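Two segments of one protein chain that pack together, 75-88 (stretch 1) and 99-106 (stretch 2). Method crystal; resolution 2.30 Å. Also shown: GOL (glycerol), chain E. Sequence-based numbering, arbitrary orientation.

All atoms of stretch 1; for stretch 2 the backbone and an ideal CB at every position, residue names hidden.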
ATOM      1  N   GLU A  75      17.657 -10.745 -13.767  1.00 27.00           N
ATOM      2  CA  GLU A  75      19.023 -10.284 -13.975  1.00 29.08           C
ATOM      3  C   GLU A  75      19.379  -8.933 -13.264  1.00 28.22           C
ATOM      4  O   GLU A  75      20.456  -8.769 -12.729  1.00 27.15           O
ATOM      5  CB  GLU A  75      19.292 -10.232 -15.466  1.00 33.93           C
ATOM      6  CG  GLU A  75      20.744  -9.933 -15.858  1.00 42.30           C
ATOM      7  CD  GLU A  75      21.770 -10.752 -15.086  1.00 44.61           C
ATOM      8  OE1 GLU A  75      21.483 -11.912 -14.685  1.00 47.48           O
ATOM      9  OE2 GLU A  75      22.858 -10.192 -14.851  1.00 53.38           O
ATOM     10  N   ILE A  76      18.450  -7.998 -13.188  1.00 25.41           N
ATOM     11  CA  ILE A  76      18.626  -6.845 -12.332  1.00 24.13           C
ATOM     12  C   ILE A  76      19.109  -7.278 -10.954  1.00 25.73           C
ATOM     13  O   ILE A  76      20.035  -6.670 -10.377  1.00 24.15           O
ATOM     14  CB  ILE A  76      17.298  -6.112 -12.049  1.00 27.24           C
ATOM     15  CG1 ILE A  76      16.740  -5.381 -13.261  1.00 25.56           C
ATOM     16  CG2 ILE A  76      17.404  -5.155 -10.868  1.00 30.58           C
ATOM     17  CD1 ILE A  76      17.618  -4.349 -13.818  1.00 27.20           C
ATOM     18  N   HIS A  77      18.387  -8.216 -10.353  1.00 24.79           N
ATOM     19  CA  HIS A  77      18.691  -8.603  -8.976  1.00 23.51           C
ATOM     20  C   HIS A  77      19.857  -9.585  -8.843  1.00 23.79           C
ATOM     21  O   HIS A  77      20.562  -9.569  -7.829  1.00 25.40           O
ATOM     22  CB  HIS A  77      17.470  -9.149  -8.240  1.00 21.25           C
ATOM     23  CG  HIS A  77      16.449  -8.118  -7.937  1.00 22.24           C
ATOM     24  ND1 HIS A  77      16.519  -7.312  -6.829  1.00 23.00           N
ATOM     25  CD2 HIS A  77      15.321  -7.757  -8.594  1.00 23.56           C
ATOM     26  CE1 HIS A  77      15.486  -6.496  -6.815  1.00 22.20           C
ATOM     27  NE2 HIS A  77      14.756  -6.732  -7.886  1.00 21.56           N
ATOM     28  N   ASN A  78      20.032 -10.453  -9.815  1.00 21.12           N
ATOM     29  CA  ASN A  78      21.111 -11.418  -9.771  1.00 23.04           C
ATOM     30  C   ASN A  78      22.466 -10.713  -9.897  1.00 26.11           C
ATOM     31  O   ASN A  78      23.362 -10.961  -9.111  1.00 29.45           O
ATOM     32  CB  ASN A  78      20.925 -12.388 -10.907  1.00 26.53           C
ATOM     33  CG  ASN A  78      22.037 -13.420 -11.008  1.00 27.57           C
ATOM     34  OD1 ASN A  78      22.215 -14.257 -10.138  1.00 28.33           O
ATOM     35  ND2 ASN A  78      22.762 -13.369 -12.099  1.00 29.05           N
ATOM     36  N   SER A  79      22.574  -9.781 -10.825  1.00 24.57           N
ATOM     37  CA  SER A  79      23.797  -9.036 -10.987  1.00 28.15           C
ATOM     38  C   SER A  79      24.149  -8.369  -9.678  1.00 28.34           C
ATOM     39  O   SER A  79      25.250  -8.494  -9.193  1.00 32.77           O
ATOM     40  CB  SER A  79      23.697  -8.019 -12.130  1.00 26.86           C
ATOM     41  OG  SER A  79      22.708  -7.019 -11.871  1.00 29.79           O
ATOM     42  N   TRP A  80      23.198  -7.689  -9.070  1.00 29.46           N
ATOM     43  CA  TRP A  80      23.471  -7.015  -7.811  1.00 30.09           C
ATOM     44  C   TRP A  80      23.863  -8.032  -6.736  1.00 29.79           C
ATOM     45  O   TRP A  80      24.823  -7.863  -5.990  1.00 28.30           O
ATOM     46  CB  TRP A  80      22.247  -6.203  -7.349  1.00 27.29           C
ATOM     47  CG  TRP A  80      22.580  -5.123  -6.397  1.00 26.05           C
ATOM     48  CD1 TRP A  80      23.676  -4.333  -6.449  1.00 27.05           C
ATOM     49  CD2 TRP A  80      21.802  -4.662  -5.272  1.00 24.76           C
ATOM     50  NE1 TRP A  80      23.651  -3.419  -5.431  1.00 27.82           N
ATOM     51  CE2 TRP A  80      22.521  -3.608  -4.684  1.00 25.11           C
ATOM     52  CE3 TRP A  80      20.598  -5.082  -4.670  1.00 24.59           C
ATOM     53  CZ2 TRP A  80      22.052  -2.906  -3.552  1.00 24.21           C
ATOM     54  CZ3 TRP A  80      20.128  -4.411  -3.566  1.00 22.36           C
ATOM     55  CH2 TRP A  80      20.863  -3.317  -3.006  1.00 24.24           C
ATOM     56  N   CYS A  81      23.096  -9.094  -6.669  1.00 28.89           N
ATOM     57  CA  CYS A  81      23.407 -10.170  -5.776  1.00 30.72           C
ATOM     58  C   CYS A  81      24.834 -10.697  -5.956  1.00 34.13           C
ATOM     59  O   CYS A  81      25.515 -10.938  -4.982  1.00 37.43           O
ATOM     60  CB  CYS A  81      22.460 -11.285  -6.037  1.00 34.75           C
ATOM     61  SG  CYS A  81      21.827 -11.922  -4.536  1.00 42.74           S
ATOM     62  N   GLU A  82      25.282 -10.898  -7.188  1.00 34.19           N
ATOM     63  CA  GLU A  82      26.648 -11.375  -7.415  1.00 38.83           C
ATOM     64  C   GLU A  82      27.710 -10.336  -6.973  1.00 37.79           C
ATOM     65  O   GLU A  82      28.792 -10.726  -6.524  1.00 40.75           O
ATOM     66  CB  GLU A  82      26.898 -11.792  -8.882  1.00 37.85           C
ATOM     67  CG  GLU A  82      26.218 -13.098  -9.336  1.00 45.97           C
ATOM     68  CD  GLU A  82      26.728 -14.369  -8.634  1.00 51.28           C
ATOM     69  OE1 GLU A  82      27.873 -14.784  -8.909  1.00 56.32           O
ATOM     70  OE2 GLU A  82      25.979 -14.989  -7.828  1.00 49.81           O
ATOM     71  N   ALA A  83      27.424  -9.039  -7.102  1.00 32.89           N
ATOM     72  CA  ALA A  83      28.355  -8.025  -6.600  1.00 29.34           C
ATOM     73  C   ALA A  83      28.400  -8.042  -5.076  1.00 34.61           C
ATOM     74  O   ALA A  83      29.428  -7.725  -4.498  1.00 43.45           O
ATOM     75  CB  ALA A  83      28.008  -6.630  -7.114  1.00 27.43           C
ATOM     76  N   MET A  84      27.301  -8.404  -4.417  1.00 33.62           N
ATOM     77  CA  MET A  84      27.298  -8.544  -2.970  1.00 31.89           C
ATOM     78  C   MET A  84      28.203  -9.696  -2.535  1.00 38.06           C
ATOM     79  O   MET A  84      28.880  -9.620  -1.515  1.00 34.26           O
ATOM     80  CB  MET A  84      25.872  -8.779  -2.427  1.00 29.54           C
ATOM     81  CG  MET A  84      24.924  -7.604  -2.557  1.00 28.51           C
ATOM     82  SD  MET A  84      23.223  -8.063  -2.095  1.00 28.48           S
ATOM     83  CE  MET A  84      22.495  -6.428  -2.127  1.00 29.95           C
ATOM     84  N   LYS A  85      28.136 -10.794  -3.262  1.00 43.77           N
ATOM     85  CA  LYS A  85      28.982 -11.934  -3.012  1.00 49.52           C
ATOM     86  C   LYS A  85      30.461 -11.497  -3.145  1.00 48.88           C
ATOM     87  O   LYS A  85      31.245 -11.676  -2.228  1.00 46.64           O
ATOM     88  CB  LYS A  85      28.630 -13.029  -4.022  1.00 61.79           C
ATOM     89  CG  LYS A  85      28.144 -14.353  -3.441  1.00 73.98           C
ATOM     90  CD  LYS A  85      29.263 -15.412  -3.497  1.00 86.12           C
ATOM     91  CE  LYS A  85      28.784 -16.808  -3.913  1.00 93.94           C
ATOM     92  NZ  LYS A  85      28.750 -17.781  -2.782  1.00 93.32           N
ATOM     93  N   LYS A  86      30.818 -10.893  -4.272  1.00 48.79           N
ATOM     94  CA  LYS A  86      32.171 -10.386  -4.490  1.00 55.69           C
ATOM     95  C   LYS A  86      32.695  -9.634  -3.258  1.00 56.12           C
ATOM     96  O   LYS A  86      33.781  -9.893  -2.777  1.00 60.72           O
ATOM     97  CB  LYS A  86      32.197  -9.456  -5.712  1.00 57.73           C
ATOM     98  CG  LYS A  86      32.999  -9.979  -6.897  1.00 66.60           C
ATOM     99  CD  LYS A  86      34.200  -9.095  -7.212  1.00 69.07           C
ATOM    100  CE  LYS A  86      33.924  -8.162  -8.390  1.00 68.70           C
ATOM    101  NZ  LYS A  86      34.828  -6.973  -8.386  1.00 66.50           N
ATOM    102  N   LEU A  87      31.890  -8.717  -2.744  1.00 53.30           N
ATOM    103  CA  LEU A  87      32.284  -7.862  -1.630  1.00 53.61           C
ATOM    104  C   LEU A  87      32.402  -8.617  -0.292  1.00 51.88           C
ATOM    105  O   LEU A  87      33.240  -8.289   0.542  1.00 56.64           O
ATOM    106  CB  LEU A  87      31.273  -6.735  -1.500  1.00 46.71           C
ATOM    107  CG  LEU A  87      31.549  -5.695  -0.455  1.00 49.43           C
ATOM    108  CD1 LEU A  87      32.643  -4.759  -0.937  1.00 51.57           C
ATOM    109  CD2 LEU A  87      30.269  -4.921  -0.225  1.00 52.60           C
ATOM    110  N   ARG A  88      31.561  -9.618  -0.097  1.00 47.60           N
ATOM    111  CA  ARG A  88      31.611 -10.433   1.086  1.00 56.99           C
ATOM    112  C   ARG A  88      32.926 -11.237   1.005  1.00 61.95           C
ATOM    113  O   ARG A  88      33.538 -11.553   2.018  1.00 64.86           O
ATOM    114  CB  ARG A  88      30.313 -11.275   1.170  1.00 60.83           C
ATOM    115  CG  ARG A  88      30.148 -12.322   2.276  1.00 73.74           C
ATOM    116  CD  ARG A  88      30.764 -11.982   3.636  1.00 88.16           C
ATOM    117  NE  ARG A  88      32.152 -12.459   3.778  1.00 97.37           N
ATOM    118  CZ  ARG A  88      32.550 -13.585   4.383  1.00 94.84           C
ATOM    119  NH1 ARG A  88      33.852 -13.867   4.426  1.00 98.64           N
ATOM    120  NH2 ARG A  88      31.683 -14.419   4.960  1.00 89.99           N
ATOM    121  N   UNK A  99      29.161   2.502  -2.672  1.00 27.03           N
ATOM    122  CA  UNK A  99      29.339   2.345  -4.087  1.00 30.38           C
ATOM    123  C   UNK A  99      28.481   1.161  -4.635  1.00 29.00           C
ATOM    124  O   UNK A  99      27.994   1.211  -5.727  1.00 25.51           O
ATOM    125  CB  UNK A  99      30.823   2.133  -4.392  1.00 30.38           C
ATOM    126  N   UNK A 100      28.431   0.054  -3.917  1.00 25.29           N
ATOM    127  CA  UNK A 100      27.555  -1.017  -4.277  1.00 28.70           C
ATOM    128  C   UNK A 100      26.085  -0.537  -4.307  1.00 28.72           C
ATOM    129  O   UNK A 100      25.365  -0.803  -5.260  1.00 30.22           O
ATOM    130  CB  UNK A 100      27.733  -2.181  -3.300  1.00 28.70           C
ATOM    131  N   UNK A 101      25.677   0.272  -3.334  1.00 27.31           N
ATOM    132  CA  UNK A 101      24.324   0.816  -3.340  1.00 25.07           C
ATOM    133  C   UNK A 101      24.093   1.735  -4.520  1.00 24.35           C
ATOM    134  O   UNK A 101      23.047   1.670  -5.182  1.00 22.55           O
ATOM    135  CB  UNK A 101      24.047   1.568  -2.036  1.00 25.07           C
ATOM    136  N   UNK A 102      25.044   2.619  -4.792  1.00 21.94           N
ATOM    137  CA  UNK A 102      24.906   3.484  -5.947  1.00 22.50           C
ATOM    138  C   UNK A 102      24.940   2.713  -7.270  1.00 23.05           C
ATOM    139  O   UNK A 102      24.376   3.167  -8.255  1.00 24.48           O
ATOM    140  CB  UNK A 102      26.014   4.539  -5.932  1.00 22.50           C
ATOM    141  N   UNK A 103      25.615   1.580  -7.311  1.00 20.06           N
ATOM    142  CA  UNK A 103      25.667   0.840  -8.530  1.00 23.74           C
ATOM    143  C   UNK A 103      24.282   0.224  -8.878  1.00 24.11           C
ATOM    144  O   UNK A 103      24.018  -0.132 -10.040  1.00 26.06           O
ATOM    145  CB  UNK A 103      26.738  -0.247  -8.418  1.00 23.74           C
ATOM    146  N   UNK A 104      23.394   0.131  -7.898  1.00 24.57           N
ATOM    147  CA  UNK A 104      22.015  -0.320  -8.186  1.00 25.02           C
ATOM    148  C   UNK A 104      20.984   0.795  -8.260  1.00 21.68           C
ATOM    149  O   UNK A 104      19.994   0.692  -8.969  1.00 22.49           O
ATOM    150  CB  UNK A 104      21.571  -1.318  -7.115  1.00 25.02           C
ATOM    151  N   UNK A 105      21.182   1.856  -7.521  1.00 21.90           N
ATOM    152  CA  UNK A 105      20.093   2.784  -7.295  1.00 22.17           C
ATOM    153  C   UNK A 105      20.333   4.161  -7.787  1.00 22.02           C
ATOM    154  O   UNK A 105      19.486   5.025  -7.581  1.00 22.87           O
ATOM    155  CB  UNK A 105      19.771   2.852  -5.801  1.00 22.17           C
ATOM    156  N   UNK A 106      21.479   4.396  -8.417  1.00 25.88           N
ATOM    157  CA  UNK A 106      21.818   5.729  -8.920  1.00 25.33           C
ATOM    158  C   UNK A 106      22.117   5.715 -10.429  1.00 25.70           C
ATOM    159  O   UNK A 106      22.473   4.679 -10.986  1.00 24.53           O
ATOM    160  CB  UNK A 106      23.023   6.282  -8.156  1.00 25.33           C
TER
HETATM  161  C1  GOL E1101      26.541  -4.417 -10.141  1.00 41.27           C
HETATM  162  O1  GOL E1101      26.221  -4.269  -8.757  1.00 39.71           O
HETATM  163  C2  GOL E1101      25.388  -3.972 -11.066  1.00 39.82           C
HETATM  164  O2  GOL E1101      25.275  -5.021 -12.001  1.00 38.52           O
HETATM  165  C3  GOL E1101      24.026  -3.667 -10.401  1.00 37.31           C
HETATM  166  O3  GOL E1101      23.075  -4.766 -10.411  1.00 36.53           O

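The two helices run nearly antiparallel, at 171°, with their axes 10.7 Å apart at closest approach, and Trp80 reaches across the gap between them.

Position 99 is helical, and its ideal CB has nothing of stretch 1 within 5.5 Å, so many residues, polar ones included, would serve. It is Asp99, which makes no contact here.

At position 100 CA-to-CB points toward stretch 1, and the ideal CB lies 4.8 Å from both Trp80 NE1 and Leu87 CD2. Ala83 and Met84 complete an apolar hollow with room for a medium-sized side chain; leucine, isoleucine or methionine would suit. The residue is Leu100, its side chain a knob among these four residues. Its CD1 meets Ala83 CB at 3.5 Å, while CD2 lies 3.7 Å from Leu87 CD2 and 4.0 Å from Met84 CG. The backbone contributes too: Trp80 NE1 donates a hydrogen bond to Leu100 O, 3.1 Å long at 160°, so the indole N-H is not left without a partner where the helices pack.

Position 101 points its CB away, yet that CB is 5.1 Å from Trp80 CZ2. A long, flexible apolar chain could turn back to the indole; a short one would leave it alone. Met101 does turn back, bringing CE to 3.5 Å from Trp80 CZ2, with its sulfur at the edge of the six-membered ring.

Position 102 faces away, and polar or apolar residues would serve; Leu102 makes no contact. At 103 CB points sideways, and small residues fit easily. Ala103 makes no contact with the other helix.

Position 104 points toward stretch 1, its ideal CB just 3.4 Å from Trp80 NE1. A methylene would pack well on the indole, and beyond it lie Ile76 O and Ser79 OG, which favour a long chain ending in a donor; lysine, glutamine or arginine would be reasonable. Arg104 CB sits over the indole face, 3.5 Å from the five-membered ring centroid of Trp80, a CH-pi contact. The guanidinium has Ile76 CG2 over one face, and Arg104 NH2 donates a weak hydrogen bond to glycerol O3 (3.0 Å), which in turn donates to Ser79 OG (2.7 Å). The glycerol is probably from the crystallisation liquor.

Position 105 starts sideways, with no stretch 1 atom within 5.5 Å of its CB; a large apolar side chain such as phenylalanine, tyrosine or methionine could reach the indole. Phe105 does: its edge approaches the Trp80 face, planes at 74°, with Phe105 CE2 3.5 Å from Trp80 CH2.

Position 106 leaves helical angles and is out of reach, so many residues would do; it is Asp106.

Stretch 2, residues 99-106: DLMLARFD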
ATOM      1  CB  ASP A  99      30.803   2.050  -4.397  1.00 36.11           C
ATOM      2  CG  ASP A  99      31.736   3.276  -4.252  1.00 40.04           C
ATOM      3  OD1 ASP A  99      31.298   4.440  -4.274  1.00 39.80           O
ATOM      4  OD2 ASP A  99      32.952   3.030  -4.164  1.00 41.91           O
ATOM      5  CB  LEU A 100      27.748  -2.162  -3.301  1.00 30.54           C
ATOM      6  CG  LEU A 100      26.934  -3.428  -3.503  1.00 31.41           C
ATOM      7  CD1 LEU A 100      27.103  -4.030  -4.887  1.00 33.95           C
ATOM      8  CD2 LEU A 100      27.361  -4.423  -2.461  1.00 30.18           C
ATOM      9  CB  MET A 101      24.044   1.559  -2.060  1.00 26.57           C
ATOM     10  CG  MET A 101      24.256   0.738  -0.785  1.00 28.38           C
ATOM     11  SD  MET A 101      23.147  -0.665  -0.648  1.00 28.33           S
ATOM     12  CE  MET A 101      24.237  -2.003  -0.976  1.00 31.16           C
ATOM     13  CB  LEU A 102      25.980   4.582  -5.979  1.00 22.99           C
ATOM     14  CG  LEU A 102      25.984   5.524  -4.768  1.00 25.18           C
ATOM     15  CD1 LEU A 102      27.212   6.432  -4.823  1.00 26.71           C
ATOM     16  CD2 LEU A 102      24.717   6.367  -4.713  1.00 23.40           C
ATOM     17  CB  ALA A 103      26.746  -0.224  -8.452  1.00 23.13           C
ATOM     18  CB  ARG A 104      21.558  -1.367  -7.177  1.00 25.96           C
ATOM     19  CG  ARG A 104      20.307  -2.182  -7.572  1.00 26.15           C
ATOM     20  CD  ARG A 104      19.795  -1.830  -8.988  1.00 28.48           C
ATOM     21  NE  ARG A 104      20.275  -2.722  -9.961  1.00 25.89           N
ATOM     22  CZ  ARG A 104      20.304  -2.556 -11.261  1.00 21.59           C
ATOM     23  NH1 ARG A 104      19.953  -1.447 -11.884  1.00 24.83           N
ATOM     24  NH2 ARG A 104      20.757  -3.566 -11.928  1.00 22.59           N
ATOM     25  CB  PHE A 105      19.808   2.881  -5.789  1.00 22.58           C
ATOM     26  CG  PHE A 105      19.400   1.600  -5.174  1.00 22.56           C
ATOM     27  CD1 PHE A 105      18.313   0.898  -5.669  1.00 23.91           C
ATOM     28  CD2 PHE A 105      20.048   1.118  -4.041  1.00 25.54           C
ATOM     29  CE1 PHE A 105      17.941  -0.322  -5.098  1.00 22.46           C
ATOM     30  CE2 PHE A 105      19.647  -0.063  -3.449  1.00 25.57           C
ATOM     31  CZ  PHE A 105      18.594  -0.793  -4.001  1.00 23.05           C
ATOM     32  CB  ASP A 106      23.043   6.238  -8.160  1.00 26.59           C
ATOM     33  CG  ASP A 106      23.287   7.746  -8.329  1.00 28.31           C
ATOM     34  OD1 ASP A 106      22.326   8.554  -8.373  1.00 26.65           O
ATOM     35  OD2 ASP A 106      24.465   8.127  -8.396  1.00 31.79           O
TER
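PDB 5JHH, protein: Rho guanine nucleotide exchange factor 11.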